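Long-range contact in thylakoid lumenal 15 kDa protein 1, chloroplastic (PDB 3N90), which is of unknown function but folds as a right-handed quadrilateral beta helix of pentapeptide repeats in the chloroplast thylakoid lumen: residues A[53-58]-A[73-78]. The protein carries 2 engineered substitutions. Sequence-based numbering, arbitrary orientation.
Sequences FFDADL and FSLANV
Phe53 and Phe73 lie side by side at equivalent places on successive coils of a right-handed quadrilateral beta helix, the fold of pentapeptide repeat proteins. Segments 53-58 and 73-78 run in register, and each begins with a type II beta turn. Both phenylalanines point into the coil interior. The matching chi1, near -68° in both, puts each CG anti to its carbonyl carbon and sends the two side chains the same way. Their ring planes are nearly parallel, 12° apart, but offset so far that little of one ring lies over the other. The closest approach is Phe53 CD2 to Phe73 CE1, 3.6 Å. Phe33 continues the ladder beyond Phe53. Leu58 crosses the Phe73 side chain at about a right angle and sets CD1 at the ring edge, 3.7 Å from Phe73 CE1.

Three backbone hydrogen bonds join the coils. Asp55 N donates to Ser74 O (2.9 Å), Asn77 N to Ala56 O (2.9 Å), and Leu58 N to Asn77 O (2.7 Å). The last two flank the single beta bridge between Asp57 and Asn77.

Within the two turns, the Phe54 side chain lies alongside that of Leu75, with Phe54 CZ 3.6 Å from Leu75 CD1. One ring face covers Ser74 O. An alanine at Phe54 would probably uncover that carbonyl and leave Leu75 CD1 without its aromatic neighbour.

Asp57 and Asn77 also lie side by side. Their carboxylate and amide planes are only 5° apart. Asp57 OD1 bonds Thr59 and Asn77 OD1 bonds Thr79, while Asp57 OD2 forms a salt bridge with Arg39. Asp57 OD1 lies 3.5 Å from Asn77 ND2, but the geometry is wrong for a hydrogen bond.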
loop_
_atom_site.group_PDB
_atom_site.type_symbol
_atom_site.label_atom_id
_atom_site.label_comp_id
_atom_site.label_asym_id
_atom_site.label_seq_id
_atom_site.Cartn_x
_atom_site.Cartn_y
_atom_site.Cartn_z
ATOM N N PHE A 53 4.802 5.177 4.164
ATOM C CA PHE A 53 3.446 5.337 4.818
ATOM C C PHE A 53 3.567 4.979 6.307
ATOM O O PHE A 53 2.595 4.551 6.936
ATOM C CB PHE A 53 2.400 4.464 4.125
ATOM C CG PHE A 53 2.111 4.914 2.704
ATOM C CD1 PHE A 53 1.294 6.017 2.466
ATOM C CD2 PHE A 53 2.691 4.253 1.616
ATOM C CE1 PHE A 53 1.040 6.428 1.146
ATOM C CE2 PHE A 53 2.450 4.663 0.317
ATOM C CZ PHE A 53 1.611 5.747 0.082
ATOM N N PHE A 54 4.746 5.227 6.869
ATOM C CA PHE A 54 5.038 4.869 8.247
ATOM C C PHE A 54 4.021 5.525 9.212
ATOM O O PHE A 54 3.966 6.747 9.303
ATOM C CB PHE A 54 6.447 5.322 8.641
ATOM C CG PHE A 54 6.857 4.867 10.010
ATOM C CD1 PHE A 54 7.608 3.683 10.153
ATOM C CD2 PHE A 54 6.494 5.577 11.153
ATOM C CE1 PHE A 54 8.001 3.220 11.412
ATOM C CE2 PHE A 54 6.898 5.115 12.438
ATOM C CZ PHE A 54 7.651 3.924 12.547
ATOM N N ASP A 55 3.219 4.712 9.894
ATOM C CA ASP A 55 2.186 5.227 10.819
ATOM C C ASP A 55 1.185 6.177 10.147
ATOM O O ASP A 55 0.580 7.016 10.846
ATOM C CB ASP A 55 2.809 5.954 12.014
ATOM C CG ASP A 55 2.151 5.561 13.349
ATOM O OD1 ASP A 55 1.035 5.006 13.351
ATOM O OD2 ASP A 55 2.827 5.728 14.383
ATOM N N ALA A 56 1.025 6.073 8.828
ATOM C CA ALA A 56 -0.066 6.767 8.121
ATOM C C ALA A 56 -1.413 6.094 8.348
ATOM O O ALA A 56 -1.493 4.920 8.703
ATOM C CB ALA A 56 0.228 6.942 6.599
ATOM N N ASP A 57 -2.480 6.849 8.141
ATOM C CA ASP A 57 -3.823 6.278 8.170
ATOM C C ASP A 57 -4.359 6.219 6.764
ATOM O O ASP A 57 -4.656 7.241 6.138
ATOM C CB ASP A 57 -4.750 7.114 9.067
ATOM C CG ASP A 57 -6.165 6.541 9.157
ATOM O OD1 ASP A 57 -6.448 5.481 8.566
ATOM O OD2 ASP A 57 -7.000 7.162 9.869
ATOM N N LEU A 58 -4.438 4.997 6.240
ATOM C CA LEU A 58 -4.833 4.800 4.844
ATOM C C LEU A 58 -6.278 4.324 4.697
ATOM O O LEU A 58 -6.685 3.872 3.614
ATOM C CB LEU A 58 -3.848 3.824 4.143
ATOM C CG LEU A 58 -2.544 4.518 3.701
ATOM C CD1 LEU A 58 -1.357 3.545 3.608
ATOM C CD2 LEU A 58 -2.759 5.251 2.335
ATOM N N PHE A 73 4.992 0.316 5.084
ATOM C CA PHE A 73 3.675 0.445 5.672
ATOM C C PHE A 73 3.727 0.131 7.179
ATOM O O PHE A 73 2.695 -0.119 7.795
ATOM C CB PHE A 73 2.674 -0.497 5.003
ATOM C CG PHE A 73 2.337 -0.117 3.604
ATOM C CD1 PHE A 73 1.298 0.779 3.339
ATOM C CD2 PHE A 73 3.040 -0.663 2.545
ATOM C CE1 PHE A 73 0.981 1.130 2.022
ATOM C CE2 PHE A 73 2.731 -0.316 1.252
ATOM C CZ PHE A 73 1.696 0.577 0.993
ATOM N N SER A 74 4.915 0.137 7.761
ATOM C CA SER A 74 5.015 -0.207 9.189
ATOM C C SER A 74 4.107 0.710 9.994
ATOM O O SER A 74 4.108 1.906 9.767
ATOM C CB SER A 74 6.452 -0.096 9.663
ATOM O OG SER A 74 7.247 -1.003 8.904
ATOM N N LEU A 75 3.346 0.112 10.913
ATOM C CA LEU A 75 2.450 0.844 11.857
ATOM C C LEU A 75 1.265 1.525 11.182
ATOM O O LEU A 75 0.479 2.206 11.860
ATOM C CB LEU A 75 3.200 1.908 12.682
ATOM C CG LEU A 75 4.514 1.523 13.381
ATOM C CD1 LEU A 75 4.923 2.538 14.412
ATOM C CD2 LEU A 75 4.345 0.178 14.003
ATOM N N ALA A 76 1.147 1.386 9.865
ATOM C CA ALA A 76 0.057 2.037 9.142
ATOM C C ALA A 76 -1.284 1.359 9.405
ATOM O O ALA A 76 -1.368 0.128 9.644
ATOM C CB ALA A 76 0.345 2.072 7.596
ATOM N N ASN A 77 -2.322 2.179 9.339
ATOM C CA ASN A 77 -3.702 1.702 9.308
ATOM C C ASN A 77 -4.087 1.505 7.835
ATOM O O ASN A 77 -4.338 2.463 7.112
ATOM C CB ASN A 77 -4.599 2.728 10.021
ATOM C CG ASN A 77 -6.024 2.280 10.121
ATOM O OD1 ASN A 77 -6.411 1.297 9.487
ATOM N ND2 ASN A 77 -6.822 2.983 10.931
ATOM N N VAL A 78 -4.097 0.258 7.401
ATOM C CA VAL A 78 -4.401 -0.087 6.024
ATOM C C VAL A 78 -5.725 -0.841 5.982
ATOM O O VAL A 78 -5.860 -1.868 5.311
ATOM C CB VAL A 78 -3.202 -0.868 5.385
ATOM C CG1 VAL A 78 -3.282 -0.800 3.852
ATOM C CG2 VAL A 78 -1.896 -0.216 5.814
#